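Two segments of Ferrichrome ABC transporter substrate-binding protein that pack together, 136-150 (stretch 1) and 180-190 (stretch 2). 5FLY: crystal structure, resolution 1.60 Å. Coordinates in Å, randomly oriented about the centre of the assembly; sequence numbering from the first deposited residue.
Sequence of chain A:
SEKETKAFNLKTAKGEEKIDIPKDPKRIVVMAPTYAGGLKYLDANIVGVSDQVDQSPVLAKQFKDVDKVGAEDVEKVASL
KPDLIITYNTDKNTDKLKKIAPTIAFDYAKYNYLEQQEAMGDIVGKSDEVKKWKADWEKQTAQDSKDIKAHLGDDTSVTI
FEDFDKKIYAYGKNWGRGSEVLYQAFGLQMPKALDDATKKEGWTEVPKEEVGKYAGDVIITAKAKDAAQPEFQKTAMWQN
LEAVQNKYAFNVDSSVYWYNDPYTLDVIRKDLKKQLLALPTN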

# COMPACT_ATOMS: atom_id res chain seq x y z
N ASP A 136 -16.33 8.72 -4.37
CA ASP A 136 -17.01 7.43 -4.28
C ASP A 136 -16.43 6.59 -3.15
O ASP A 136 -17.16 5.95 -2.38
CB ASP A 136 -16.92 6.66 -5.59
CG ASP A 136 -17.67 7.32 -6.74
OD1 ASP A 136 -18.57 8.14 -6.48
OD2 ASP A 136 -17.36 6.99 -7.91
N TRP A 137 -15.10 6.58 -3.07
CA TRP A 137 -14.40 5.82 -2.04
C TRP A 137 -14.76 6.31 -0.63
O TRP A 137 -15.00 5.52 0.29
CB TRP A 137 -12.88 5.92 -2.27
CG TRP A 137 -12.04 5.39 -1.16
CD1 TRP A 137 -11.39 6.11 -0.20
CD2 TRP A 137 -11.75 4.02 -0.91
NE1 TRP A 137 -10.72 5.25 0.64
CE2 TRP A 137 -10.93 3.97 0.23
CE3 TRP A 137 -12.12 2.83 -1.53
CZ2 TRP A 137 -10.46 2.76 0.75
CZ3 TRP A 137 -11.65 1.63 -1.01
CH2 TRP A 137 -10.83 1.61 0.12
N GLU A 138 -14.83 7.63 -0.46
CA GLU A 138 -15.10 8.19 0.86
C GLU A 138 -16.53 7.90 1.30
O GLU A 138 -16.78 7.59 2.46
CB GLU A 138 -14.81 9.70 0.84
CG GLU A 138 -13.33 9.97 0.81
CD GLU A 138 -12.99 11.44 0.72
OE1 GLU A 138 -13.79 12.22 0.15
OE2 GLU A 138 -11.90 11.80 1.23
N LYS A 139 -17.46 7.98 0.35
CA LYS A 139 -18.87 7.71 0.64
C LYS A 139 -19.08 6.23 1.00
O LYS A 139 -19.80 5.91 1.95
CB LYS A 139 -19.72 8.12 -0.55
CG LYS A 139 -21.22 7.97 -0.35
CD LYS A 139 -22.01 8.43 -1.58
CE LYS A 139 -21.96 9.94 -1.76
NZ LYS A 139 -22.52 10.69 -0.59
N GLN A 140 -18.44 5.33 0.26
CA GLN A 140 -18.57 3.90 0.52
C GLN A 140 -17.97 3.54 1.87
O GLN A 140 -18.61 2.83 2.68
CB GLN A 140 -17.89 3.10 -0.60
CG GLN A 140 -17.83 1.60 -0.34
CD GLN A 140 -19.19 0.97 -0.35
OE1 GLN A 140 -19.92 1.08 -1.34
NE2 GLN A 140 -19.57 0.33 0.75
N THR A 141 -16.75 4.00 2.13
CA THR A 141 -16.05 3.58 3.34
C THR A 141 -16.61 4.26 4.59
O THR A 141 -16.51 3.71 5.70
CB THR A 141 -14.51 3.84 3.25
OG1 THR A 141 -14.23 5.21 2.93
CG2 THR A 141 -13.88 2.93 2.19
N ALA A 142 -17.23 5.41 4.42
CA ALA A 142 -17.95 6.05 5.52
C ALA A 142 -19.07 5.14 6.00
O ALA A 142 -19.26 4.95 7.20
CB ALA A 142 -18.49 7.41 5.11
N GLN A 143 -19.81 4.55 5.06
CA GLN A 143 -20.88 3.63 5.42
C GLN A 143 -20.30 2.35 6.02
O GLN A 143 -20.79 1.86 7.04
CB GLN A 143 -21.77 3.31 4.23
CG GLN A 143 -22.99 2.47 4.56
CD GLN A 143 -23.90 3.11 5.61
OE1 GLN A 143 -24.32 4.26 5.46
NE2 GLN A 143 -24.19 2.37 6.67
N ASP A 144 -19.25 1.82 5.40
CA ASP A 144 -18.58 0.65 5.96
C ASP A 144 -18.17 0.85 7.42
O ASP A 144 -18.33 -0.05 8.24
CB ASP A 144 -17.33 0.31 5.15
CG ASP A 144 -17.63 -0.03 3.70
OD1 ASP A 144 -18.78 -0.39 3.36
OD2 ASP A 144 -16.68 0.07 2.88
N SER A 145 -17.61 2.03 7.72
CA SER A 145 -17.13 2.37 9.05
C SER A 145 -18.27 2.29 10.07
O SER A 145 -18.10 1.75 11.17
CB SER A 145 -16.50 3.77 9.05
OG SER A 145 -15.98 4.12 10.32
N LYS A 146 -19.43 2.83 9.70
CA LYS A 146 -20.59 2.81 10.57
C LYS A 146 -21.06 1.38 10.81
O LYS A 146 -21.41 1.02 11.94
CB LYS A 146 -21.72 3.65 9.99
CG LYS A 146 -21.38 5.12 9.84
CD LYS A 146 -22.46 5.86 9.06
CE LYS A 146 -22.08 7.31 8.84
NZ LYS A 146 -23.06 7.99 7.96
N ASP A 147 -21.07 0.57 9.74
CA ASP A 147 -21.51 -0.82 9.83
C ASP A 147 -20.60 -1.63 10.75
O ASP A 147 -21.06 -2.42 11.57
CB ASP A 147 -21.55 -1.50 8.46
CG ASP A 147 -22.52 -0.85 7.49
OD1 ASP A 147 -23.43 -0.13 7.93
OD2 ASP A 147 -22.36 -1.06 6.26
N ILE A 148 -19.29 -1.45 10.57
CA ILE A 148 -18.30 -2.17 11.37
C ILE A 148 -18.30 -1.72 12.84
O ILE A 148 -18.24 -2.55 13.74
CB ILE A 148 -16.88 -2.00 10.78
CG1 ILE A 148 -16.80 -2.68 9.41
CG2 ILE A 148 -15.82 -2.58 11.71
CD1 ILE A 148 -15.63 -2.18 8.55
N LYS A 149 -18.38 -0.43 13.09
CA LYS A 149 -18.34 0.06 14.46
C LYS A 149 -19.63 -0.29 15.22
O LYS A 149 -19.61 -0.50 16.43
CB LYS A 149 -18.07 1.57 14.48
CG LYS A 149 -16.62 1.90 14.16
CD LYS A 149 -16.30 3.39 14.20
CE LYS A 149 -14.84 3.63 13.91
NZ LYS A 149 -14.48 5.07 13.99
N ALA A 150 -20.73 -0.38 14.50
CA ALA A 150 -21.99 -0.80 15.11
C ALA A 150 -21.90 -2.25 15.56
O ALA A 150 -22.50 -2.65 16.57
CB ALA A 150 -23.14 -0.62 14.13
N GLU A 180 -4.34 1.46 5.45
CA GLU A 180 -5.10 2.61 4.97
C GLU A 180 -6.59 2.38 5.15
O GLU A 180 -7.31 3.26 5.63
CB GLU A 180 -4.76 2.89 3.51
CG GLU A 180 -3.31 3.28 3.31
CD GLU A 180 -2.35 2.11 3.18
OE1 GLU A 180 -2.79 0.92 3.16
OE2 GLU A 180 -1.13 2.40 3.08
N VAL A 181 -7.06 1.20 4.78
CA VAL A 181 -8.48 0.89 4.92
C VAL A 181 -8.90 0.88 6.40
O VAL A 181 -9.93 1.46 6.76
CB VAL A 181 -8.81 -0.44 4.24
CG1 VAL A 181 -10.23 -0.89 4.61
CG2 VAL A 181 -8.63 -0.32 2.74
N LEU A 182 -8.12 0.20 7.24
CA LEU A 182 -8.48 -0.01 8.63
C LEU A 182 -8.43 1.28 9.46
O LEU A 182 -9.39 1.58 10.17
CB LEU A 182 -7.59 -1.07 9.25
CG LEU A 182 -7.80 -2.48 8.68
CD1 LEU A 182 -6.64 -3.40 9.05
CD2 LEU A 182 -9.15 -3.05 9.14
N TYR A 183 -7.34 2.04 9.35
CA TYR A 183 -7.13 3.19 10.23
C TYR A 183 -7.65 4.51 9.66
O TYR A 183 -8.04 5.40 10.43
CB TYR A 183 -5.64 3.34 10.54
CG TYR A 183 -5.05 2.15 11.24
CD1 TYR A 183 -5.51 1.77 12.50
CD2 TYR A 183 -4.05 1.40 10.65
CE1 TYR A 183 -4.95 0.66 13.16
CE2 TYR A 183 -3.51 0.29 11.29
CZ TYR A 183 -3.97 -0.07 12.54
OH TYR A 183 -3.41 -1.16 13.18
N GLN A 184 -7.61 4.67 8.34
CA GLN A 184 -8.05 5.92 7.73
C GLN A 184 -9.47 5.81 7.20
O GLN A 184 -10.35 6.58 7.62
CB GLN A 184 -7.09 6.35 6.62
CG GLN A 184 -5.66 6.53 7.11
CD GLN A 184 -4.72 7.03 6.03
OE1 GLN A 184 -4.97 8.06 5.40
NE2 GLN A 184 -3.65 6.27 5.78
N ALA A 185 -9.71 4.89 6.27
CA ALA A 185 -11.03 4.78 5.64
C ALA A 185 -12.12 4.33 6.64
O ALA A 185 -13.21 4.91 6.65
CB ALA A 185 -10.98 3.82 4.46
N PHE A 186 -11.83 3.31 7.45
CA PHE A 186 -12.80 2.81 8.42
C PHE A 186 -12.69 3.52 9.78
O PHE A 186 -13.59 3.40 10.62
CB PHE A 186 -12.65 1.30 8.68
CG PHE A 186 -13.00 0.40 7.52
CD1 PHE A 186 -13.68 0.86 6.40
CD2 PHE A 186 -12.64 -0.95 7.56
CE1 PHE A 186 -13.98 -0.02 5.34
CE2 PHE A 186 -12.95 -1.82 6.52
CZ PHE A 186 -13.62 -1.35 5.41
N GLY A 187 -11.57 4.21 10.02
CA GLY A 187 -11.42 5.02 11.22
C GLY A 187 -11.31 4.23 12.52
O GLY A 187 -11.68 4.72 13.59
N LEU A 188 -10.80 3.01 12.42
CA LEU A 188 -10.56 2.19 13.61
C LEU A 188 -9.31 2.67 14.34
O LEU A 188 -8.40 3.25 13.73
CB LEU A 188 -10.43 0.72 13.22
CG LEU A 188 -11.69 0.15 12.58
CD1 LEU A 188 -11.40 -1.19 11.95
CD2 LEU A 188 -12.79 -0.00 13.64
N GLN A 189 -9.24 2.43 15.64
CA GLN A 189 -8.16 2.96 16.45
C GLN A 189 -6.91 2.12 16.36
O GLN A 189 -6.95 0.91 16.13
CB GLN A 189 -8.58 3.05 17.92
CG GLN A 189 -9.91 3.76 18.16
CD GLN A 189 -10.02 5.07 17.42
OE1 GLN A 189 -10.90 5.25 16.56
NE2 GLN A 189 -9.14 6.01 17.75
N MET A 190 -5.78 2.79 16.53
CA MET A 190 -4.50 2.11 16.66
C MET A 190 -4.08 2.15 18.12
O MET A 190 -4.09 3.23 18.73
CB MET A 190 -3.44 2.77 15.79
CG MET A 190 -2.10 2.06 15.83
SD MET A 190 -0.92 2.87 14.75
CE MET A 190 -1.47 2.24 13.16
O HOH W 1 -14.08 7.26 4.76

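How do the two segments meet? Residues 136-150 form one stretch of a longer helix, and the helix that includes 180-185 crosses it almost at a right angle, 88° between their directions, with the axes 10.4 Å apart at closest approach. Crossed in this way, the helices touch over a short length, and the turn that follows the second helix supplies much of the remaining contact. Measured by CA atoms, the segments come nearest at Ser145 and Phe186, whose CA atoms lie 4.4 Å apart. Phe186 is also the residue most covered by the opposing segment, just ahead of Gly187, the first residue to leave helical phi/psi.

Which apolar groups fill the space between the segments? The ring of Phe186 lies against the first helix, and Ile148 covers one of its faces: Ile148 CD1 sits 3.6 Å from the ring centroid and 22° off the ring normal, a CH-pi arrangement. Asp144 joins the packing through its methylene, with Asp144 CB 3.4 Å from Phe186 CE1. Its carboxylate meanwhile accepts a hydrogen bond within the helix, from Gln140 NE2 to Asp144 OD1 at 2.8 Å. Near the start of the first segment, the indole of Trp137 reaches across, although its CA-to-CB bond points sideways. Val181 CG2 meets the edge of that ring, 3.9 Å from Trp137 CH2, and Ala185 CB lies at the same distance from Trp137 CZ2. Ala185 and Thr141 both point toward the opposing segment, and their CB atoms approach to 3.7 Å; the small alanine side chain fits this close passage.

What direct hydrogen bonds join the segments? There are two, and both run from side chains of the first helix to backbone carbonyls of the turn. Ser145 OG donates to Phe186 O at a short 2.5 Å, and Lys149 NZ donates to Gly187 O at 2.9 Å. The donors are four residues apart, one helical turn, and the acceptors are consecutive, so the helix grips adjacent peptide groups. To reach its partner, Lys149 extends its chain with chi2, chi3 and chi4 all t. Gly187 has positive phi, a conformation that favours glycine, and an ideal CB placed there would point toward the helix, 3.4 Å from Lys149 NZ. The absence of a side chain therefore leaves room beside the lysine amine.

How does water contribute? One water bridges the segments beside the Thr141 and Ala185 packing, donating to Thr141 OG1 at 2.8 Å and to Ala185 O at 3.1 Å. The threonine hydroxyl is already donating within its own helix, from Thr141 OG1 to Trp137 O at 2.8 Å, and so it serves as acceptor for the water. Chi1 of Thr141, in the p well, places this hydroxyl where it can do both. With the water counted, the carbonyls of Ala185, Phe186 and Gly187 all find donors at this contact, the first through solvent and the other two directly from the helix.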